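Long-range contact in LPXTG family cell surface protein Fms2 (Enterococcus faecium DO, PDB 5FCE), which probably mediates bacterial adhesion as a cell-wall-anchored surface protein, this chain being its ligand-binding region: residues 80-92 and 102-114. Numbering follows the deposited sequence.
Sequences SIDEIKSKDKVDL and ITENLKPSSWTVV
Leu92 and Thr103 form an antiparallel hydrogen-bonded pair at the open end of the hairpin of strands 91-96 and 99-103, with Leu92 N to Thr103 O and Thr103 N to Leu92 O both 2.9 Å. The ladder then gives way to a loop of the flattened-barrel ligand-binding domain, assigned to an immunoglobulin-like family: Leu106 N donates to Val90 O, while Asn105 N meets Asp91 OD1 nearly head-on at 3.0 Å. Lys89 NZ sits on the syn side of Asp91 OD2 at 2.6 Å, with a weak second bond to OD1. Bent only at its last torsion (chi4 -113°), the lysine also reaches the anti lone pair of Glu104 OE1, and probably offsets the repulsion between the two acids. The Pro108 ring lies against Ile84 and Val90 together: its CB is 3.6 Å from Ile84 CG2 and its CG 3.8 Å from Val90 CG2. Ile84 CG2 also approaches Trp111 CH2; Ile22 of strand 21-28 touches both residues, so the helix also packs on the mixed sheet. With Ile81 CG1 trans to the backbone N (chi1 -176°), Ile81 CD1 comes within 3.7 Å of Trp111 CE3. Trp111 NE1 donates to Leu106 O from above the carbonyl plane, at 2.8 Å.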
ATOM      1  N   SER A  80       3.178 -14.136   4.990  1.00 17.38           N
ATOM      2  CA  SER A  80       1.901 -14.577   5.550  1.00 17.59           C
ATOM      3  C   SER A  80       1.373 -13.507   6.484  1.00 18.12           C
ATOM      4  O   SER A  80       2.131 -12.656   6.937  1.00 17.63           O
ATOM      5  CB  SER A  80       2.089 -15.849   6.353  1.00 18.16           C
ATOM      6  OG  SER A  80       2.820 -15.563   7.533  1.00 18.10           O
ATOM      7  N   ILE A  81       0.083 -13.555   6.801  1.00 17.08           N
ATOM      8  CA  ILE A  81      -0.476 -12.518   7.666  1.00 18.39           C
ATOM      9  C   ILE A  81       0.110 -12.613   9.081  1.00 17.71           C
ATOM     10  O   ILE A  81       0.361 -11.590   9.713  1.00 16.61           O
ATOM     11  CB  ILE A  81      -2.019 -12.507   7.647  1.00 18.58           C
ATOM     12  CG1 ILE A  81      -2.568 -11.338   8.487  1.00 18.27           C
ATOM     13  CG2 ILE A  81      -2.578 -13.850   8.135  1.00 18.75           C
ATOM     14  CD1 ILE A  81      -2.199  -9.949   7.925  1.00 16.69           C
ATOM     15  N   ASP A  82       0.373 -13.831   9.564  1.00 18.98           N
ATOM     16  CA  ASP A  82       1.014 -13.974  10.878  1.00 21.37           C
ATOM     17  C   ASP A  82       2.364 -13.255  10.926  1.00 19.73           C
ATOM     18  O   ASP A  82       2.666 -12.529  11.878  1.00 20.64           O
ATOM     19  CB  ASP A  82       1.191 -15.448  11.266  1.00 24.09           C
ATOM     20  CG  ASP A  82      -0.106 -16.100  11.687  1.00 27.38           C
ATOM     21  OD1 ASP A  82      -1.107 -15.370  11.862  1.00 28.47           O
ATOM     22  OD2 ASP A  82      -0.118 -17.345  11.859  1.00 28.21           O
ATOM     23  N   GLU A  83       3.165 -13.438   9.881  1.00 19.87           N
ATOM     24  CA  GLU A  83       4.471 -12.801   9.813  1.00 19.12           C
ATOM     25  C   GLU A  83       4.360 -11.285   9.682  1.00 18.31           C
ATOM     26  O   GLU A  83       5.167 -10.545  10.247  1.00 18.31           O
ATOM     27  CB  GLU A  83       5.288 -13.388   8.659  1.00 20.03           C
ATOM     28  CG  GLU A  83       5.716 -14.825   8.916  1.00 20.08           C
ATOM     29  CD  GLU A  83       6.839 -14.916   9.932  1.00 23.35           C
ATOM     30  OE1 GLU A  83       7.589 -13.928  10.068  1.00 27.06           O
ATOM     31  OE2 GLU A  83       6.988 -15.980  10.573  1.00 26.65           O
ATOM     32  N   ILE A  84       3.356 -10.828   8.941  1.00 16.24           N
ATOM     33  CA  ILE A  84       3.160  -9.387   8.761  1.00 16.80           C
ATOM     34  C   ILE A  84       2.797  -8.759  10.107  1.00 17.91           C
ATOM     35  O   ILE A  84       3.274  -7.681  10.448  1.00 17.59           O
ATOM     36  CB  ILE A  84       2.049  -9.072   7.737  1.00 16.63           C
ATOM     37  CG1 ILE A  84       2.452  -9.510   6.328  1.00 15.47           C
ATOM     38  CG2 ILE A  84       1.742  -7.552   7.702  1.00 16.83           C
ATOM     39  CD1 ILE A  84       1.301  -9.450   5.344  1.00 15.08           C
ATOM     40  N   LYS A  85       1.965  -9.441  10.884  1.00 17.76           N
ATOM     41  CA  LYS A  85       1.521  -8.885  12.162  1.00 18.72           C
ATOM     42  C   LYS A  85       2.639  -8.871  13.208  1.00 19.80           C
ATOM     43  O   LYS A  85       2.526  -8.209  14.244  1.00 22.25           O
ATOM     44  CB  LYS A  85       0.312  -9.666  12.685  1.00 20.06           C
ATOM     45  CG  LYS A  85      -0.988  -9.367  11.930  1.00 19.85           C
ATOM     46  CD  LYS A  85      -2.065 -10.395  12.248  1.00 21.13           C
ATOM     47  CE  LYS A  85      -2.415 -10.409  13.720  1.00 25.22           C
ATOM     48  NZ  LYS A  85      -3.307 -11.566  14.014  1.00 24.99           N
ATOM     49  N   SER A  86       3.719  -9.595  12.926  1.00 19.17           N
ATOM     50  CA  SER A  86       4.865  -9.694  13.832  1.00 19.59           C
ATOM     51  C   SER A  86       5.768  -8.473  13.693  1.00 20.80           C
ATOM     52  O   SER A  86       6.613  -8.204  14.558  1.00 20.98           O
ATOM     53  CB  SER A  86       5.671 -10.967  13.530  1.00 19.60           C
ATOM     54  OG  SER A  86       6.645 -10.720  12.517  1.00 21.06           O
ATOM     55  N   LYS A  87       5.588  -7.730  12.604  1.00 20.52           N
ATOM     56  CA  LYS A  87       6.443  -6.582  12.317  1.00 20.77           C
ATOM     57  C   LYS A  87       6.095  -5.368  13.164  1.00 20.76           C
ATOM     58  O   LYS A  87       4.943  -5.188  13.589  1.00 20.76           O
ATOM     59  CB  LYS A  87       6.390  -6.221  10.830  1.00 20.30           C
ATOM     60  CG  LYS A  87       6.727  -7.400   9.893  1.00 21.04           C
ATOM     61  CD  LYS A  87       8.076  -8.024  10.239  1.00 21.29           C
ATOM     62  CE  LYS A  87       8.399  -9.226   9.359  1.00 23.62           C
ATOM     63  NZ  LYS A  87       9.737  -9.814   9.697  1.00 25.82           N
ATOM     64  N   ASP A  88       7.094  -4.529  13.411  1.00 19.45           N
ATOM     65  CA  ASP A  88       6.892  -3.354  14.248  1.00 20.98           C
ATOM     66  C   ASP A  88       6.143  -2.220  13.548  1.00 19.62           C
ATOM     67  O   ASP A  88       5.462  -1.418  14.197  1.00 19.81           O
ATOM     68  CB  ASP A  88       8.235  -2.853  14.795  1.00 20.17           C
ATOM     69  CG  ASP A  88       8.941  -3.892  15.654  1.00 23.39           C
ATOM     70  OD1 ASP A  88       8.466  -4.158  16.783  1.00 24.66           O
ATOM     71  OD2 ASP A  88       9.975  -4.435  15.201  1.00 25.96           O
ATOM     72  N   LYS A  89       6.270  -2.154  12.226  1.00 21.49           N
ATOM     73  CA  LYS A  89       5.724  -1.037  11.462  1.00 20.56           C
ATOM     74  C   LYS A  89       5.603  -1.406   9.988  1.00 19.44           C
ATOM     75  O   LYS A  89       6.585  -1.838   9.367  1.00 19.04           O
ATOM     76  CB  LYS A  89       6.648   0.163  11.591  1.00 19.30           C
ATOM     77  CG  LYS A  89       6.147   1.423  10.913  1.00 19.43           C
ATOM     78  CD  LYS A  89       7.205   2.507  10.992  1.00 19.36           C
ATOM     79  CE  LYS A  89       6.662   3.826  10.512  1.00 20.56           C
ATOM     80  NZ  LYS A  89       7.329   4.248   9.252  1.00 23.52           N
ATOM     81  N   VAL A  90       4.410  -1.236   9.427  1.00 16.07           N
ATOM     82  CA  VAL A  90       4.199  -1.513   8.010  1.00 16.90           C
ATOM     83  C   VAL A  90       3.904  -0.195   7.316  1.00 16.06           C
ATOM     84  O   VAL A  90       3.019   0.543   7.749  1.00 15.91           O
ATOM     85  CB  VAL A  90       3.027  -2.491   7.789  1.00 16.28           C
ATOM     86  CG1 VAL A  90       2.745  -2.667   6.297  1.00 15.36           C
ATOM     87  CG2 VAL A  90       3.318  -3.834   8.440  1.00 16.55           C
ATOM     88  N   ASP A  91       4.654   0.110   6.259  1.00 16.16           N
ATOM     89  CA  ASP A  91       4.422   1.327   5.488  1.00 16.71           C
ATOM     90  C   ASP A  91       4.040   0.989   4.054  1.00 16.21           C
ATOM     91  O   ASP A  91       4.403  -0.081   3.542  1.00 16.73           O
ATOM     92  CB  ASP A  91       5.677   2.212   5.444  1.00 17.51           C
ATOM     93  CG  ASP A  91       6.093   2.734   6.808  1.00 19.01           C
ATOM     94  OD1 ASP A  91       5.238   2.867   7.701  1.00 18.34           O
ATOM     95  OD2 ASP A  91       7.298   3.019   6.986  1.00 20.44           O
ATOM     96  N   LEU A  92       3.314   1.907   3.414  1.00 16.59           N
ATOM     97  CA  LEU A  92       3.052   1.829   1.977  1.00 16.54           C
ATOM     98  C   LEU A  92       3.770   2.975   1.283  1.00 16.76           C
ATOM     99  O   LEU A  92       3.566   4.141   1.618  1.00 17.45           O
ATOM    100  CB  LEU A  92       1.548   1.912   1.689  1.00 16.37           C
ATOM    101  CG  LEU A  92       1.150   1.871   0.211  1.00 16.68           C
ATOM    102  CD1 LEU A  92       1.342   0.456  -0.382  1.00 16.29           C
ATOM    103  CD2 LEU A  92      -0.293   2.380   0.015  1.00 17.29           C
ATOM    104  N   ILE A 102       5.023   8.369   1.243  1.00 17.89           N
ATOM    105  CA  ILE A 102       4.955   7.252   2.168  1.00 18.24           C
ATOM    106  C   ILE A 102       3.784   7.445   3.116  1.00 18.60           C
ATOM    107  O   ILE A 102       3.683   8.475   3.783  1.00 16.01           O
ATOM    108  CB  ILE A 102       6.250   7.117   2.991  1.00 17.97           C
ATOM    109  CG1 ILE A 102       7.450   6.898   2.073  1.00 21.33           C
ATOM    110  CG2 ILE A 102       6.140   5.948   3.973  1.00 18.19           C
ATOM    111  CD1 ILE A 102       8.788   6.962   2.797  1.00 21.83           C
ATOM    112  N   THR A 103       2.889   6.463   3.153  1.00 18.53           N
ATOM    113  CA  THR A 103       1.834   6.415   4.156  1.00 17.94           C
ATOM    114  C   THR A 103       2.312   5.449   5.226  1.00 18.07           C
ATOM    115  O   THR A 103       2.546   4.272   4.935  1.00 18.18           O
ATOM    116  CB  THR A 103       0.525   5.895   3.557  1.00 19.65           C
ATOM    117  OG1 THR A 103       0.155   6.712   2.443  1.00 19.97           O
ATOM    118  CG2 THR A 103      -0.596   5.892   4.587  1.00 19.88           C
ATOM    119  N   GLU A 104       2.471   5.944   6.451  1.00 17.73           N
ATOM    120  CA  GLU A 104       3.118   5.186   7.513  1.00 18.28           C
ATOM    121  C   GLU A 104       2.129   4.446   8.401  1.00 18.93           C
ATOM    122  O   GLU A 104       0.983   4.868   8.547  1.00 17.97           O
ATOM    123  CB  GLU A 104       3.965   6.107   8.393  1.00 20.11           C
ATOM    124  CG  GLU A 104       5.195   6.698   7.699  1.00 20.66           C
ATOM    125  CD  GLU A 104       5.981   7.616   8.621  1.00 27.92           C
ATOM    126  OE1 GLU A 104       6.830   7.114   9.389  1.00 27.83           O
ATOM    127  OE2 GLU A 104       5.740   8.843   8.591  1.00 30.31           O
ATOM    128  N   ASN A 105       2.604   3.345   8.979  1.00 17.96           N
ATOM    129  CA  ASN A 105       1.942   2.656  10.090  1.00 17.91           C
ATOM    130  C   ASN A 105       0.563   2.086   9.759  1.00 18.13           C
ATOM    131  O   ASN A 105      -0.460   2.532  10.306  1.00 17.78           O
ATOM    132  CB  ASN A 105       1.884   3.560  11.333  1.00 20.02           C
ATOM    133  CG  ASN A 105       1.656   2.776  12.612  1.00 20.71           C
ATOM    134  OD1 ASN A 105       2.086   1.626  12.733  1.00 19.85           O
ATOM    135  ND2 ASN A 105       0.968   3.390  13.573  1.00 22.18           N
ATOM    136  N   LEU A 106       0.548   1.073   8.893  1.00 16.08           N
ATOM    137  CA  LEU A 106      -0.704   0.529   8.390  1.00 16.37           C
ATOM    138  C   LEU A 106      -1.374  -0.445   9.365  1.00 16.94           C
ATOM    139  O   LEU A 106      -2.492  -0.871   9.117  1.00 15.93           O
ATOM    140  CB  LEU A 106      -0.525  -0.110   7.008  1.00 16.55           C
ATOM    141  CG  LEU A 106      -0.744   0.859   5.842  1.00 18.27           C
ATOM    142  CD1 LEU A 106      -0.009   2.155   6.026  1.00 19.22           C
ATOM    143  CD2 LEU A 106      -0.338   0.213   4.536  1.00 18.57           C
ATOM    144  N   LYS A 107      -0.685  -0.767  10.461  1.00 16.31           N
ATOM    145  CA  LYS A 107      -1.285  -1.472  11.608  1.00 18.26           C
ATOM    146  C   LYS A 107      -1.995  -2.783  11.243  1.00 17.88           C
ATOM    147  O   LYS A 107      -3.222  -2.890  11.357  1.00 19.13           O
ATOM    148  CB  LYS A 107      -2.249  -0.544  12.357  1.00 19.65           C
ATOM    149  CG  LYS A 107      -1.618   0.773  12.794  1.00 20.49           C
ATOM    150  CD  LYS A 107      -2.570   1.539  13.685  1.00 23.89           C
ATOM    151  CE  LYS A 107      -2.496   3.030  13.432  1.00 28.92           C
ATOM    152  NZ  LYS A 107      -3.466   3.734  14.326  1.00 30.94           N
ATOM    153  N   PRO A 108      -1.218  -3.797  10.821  1.00 18.11           N
ATOM    154  CA  PRO A 108      -1.795  -5.057  10.337  1.00 18.33           C
ATOM    155  C   PRO A 108      -2.683  -5.781  11.369  1.00 18.66           C
ATOM    156  O   PRO A 108      -3.558  -6.546  10.976  1.00 18.45           O
ATOM    157  CB  PRO A 108      -0.562  -5.897   9.956  1.00 17.79           C
ATOM    158  CG  PRO A 108       0.581  -5.289  10.692  1.00 18.93           C
ATOM    159  CD  PRO A 108       0.256  -3.812  10.809  1.00 18.72           C
ATOM    160  N   SER A 109      -2.479  -5.518  12.658  1.00 19.51           N
ATOM    161  CA  SER A 109      -3.369  -6.034  13.700  1.00 21.44           C
ATOM    162  C   SER A 109      -4.826  -5.600  13.482  1.00 21.29           C
ATOM    163  O   SER A 109      -5.754  -6.284  13.922  1.00 21.14           O
ATOM    164  CB  SER A 109      -2.908  -5.565  15.083  1.00 22.22           C
ATOM    165  OG  SER A 109      -3.235  -4.194  15.285  1.00 25.75           O
ATOM    166  N   SER A 110      -5.024  -4.465  12.812  1.00 17.91           N
ATOM    167  CA  SER A 110      -6.367  -3.925  12.588  1.00 18.85           C
ATOM    168  C   SER A 110      -7.019  -4.405  11.288  1.00 19.01           C
ATOM    169  O   SER A 110      -8.205  -4.150  11.052  1.00 17.13           O
ATOM    170  CB  SER A 110      -6.356  -2.395  12.612  1.00 19.38           C
ATOM    171  OG  SER A 110      -5.655  -1.876  11.482  1.00 18.13           O
ATOM    172  N   TRP A 111      -6.253  -5.106  10.455  1.00 18.41           N
ATOM    173  CA  TRP A 111      -6.741  -5.512   9.134  1.00 18.94           C
ATOM    174  C   TRP A 111      -7.840  -6.569   9.193  1.00 18.12           C
ATOM    175  O   TRP A 111      -7.856  -7.415  10.079  1.00 20.52           O
ATOM    176  CB  TRP A 111      -5.596  -6.080   8.292  1.00 16.35           C
ATOM    177  CG  TRP A 111      -4.509  -5.116   7.969  1.00 17.58           C
ATOM    178  CD1 TRP A 111      -4.444  -3.798   8.305  1.00 17.70           C
ATOM    179  CD2 TRP A 111      -3.331  -5.400   7.216  1.00 16.06           C
ATOM    180  NE1 TRP A 111      -3.275  -3.248   7.825  1.00 16.41           N
ATOM    181  CE2 TRP A 111      -2.577  -4.215   7.144  1.00 17.25           C
ATOM    182  CE3 TRP A 111      -2.824  -6.554   6.617  1.00 16.18           C
ATOM    183  CZ2 TRP A 111      -1.357  -4.143   6.487  1.00 15.98           C
ATOM    184  CZ3 TRP A 111      -1.613  -6.481   5.953  1.00 16.79           C
ATOM    185  CH2 TRP A 111      -0.893  -5.291   5.898  1.00 16.94           C
ATOM    186  N   THR A 112      -8.762  -6.495   8.239  1.00 17.96           N
ATOM    187  CA  THR A 112      -9.721  -7.565   8.004  1.00 19.91           C
ATOM    188  C   THR A 112      -8.948  -8.702   7.351  1.00 18.71           C
ATOM    189  O   THR A 112      -8.183  -8.471   6.413  1.00 18.26           O
ATOM    190  CB  THR A 112     -10.858  -7.089   7.075  1.00 19.83           C
ATOM    191  OG1 THR A 112     -11.435  -5.884   7.610  1.00 23.47           O
ATOM    192  CG2 THR A 112     -11.952  -8.140   6.967  1.00 20.10           C
ATOM    193  N   VAL A 113      -9.119  -9.921   7.862  1.00 17.77           N
ATOM    194  CA  VAL A 113      -8.428 -11.088   7.315  1.00 19.14           C
ATOM    195  C   VAL A 113      -9.483 -12.134   6.967  1.00 20.67           C
ATOM    196  O   VAL A 113     -10.213 -12.606   7.847  1.00 19.74           O
ATOM    197  CB  VAL A 113      -7.411 -11.687   8.318  1.00 19.54           C
ATOM    198  CG1 VAL A 113      -6.701 -12.886   7.716  1.00 19.98           C
ATOM    199  CG2 VAL A 113      -6.395 -10.649   8.750  1.00 17.79           C
ATOM    200  N   VAL A 114      -9.579 -12.491   5.690  1.00 20.22           N
ATOM    201  CA  VAL A 114     -10.626 -13.411   5.241  1.00 20.92           C
ATOM    202  C   VAL A 114     -10.061 -14.609   4.475  1.00 22.14           C
ATOM    203  O   VAL A 114      -8.862 -14.655   4.146  1.00 20.73           O
ATOM    204  CB  VAL A 114     -11.677 -12.700   4.365  1.00 21.67           C
ATOM    205  CG1 VAL A 114     -12.256 -11.470   5.088  1.00 21.73           C
ATOM    206  CG2 VAL A 114     -11.048 -12.278   3.041  1.00 22.04           C
TER
HETATM  207  O   HOH W   1      -5.364  -9.068  15.176  1.00 28.77           O
HETATM  208  O   HOH W   2       2.015  -0.663  11.295  1.00 18.83           O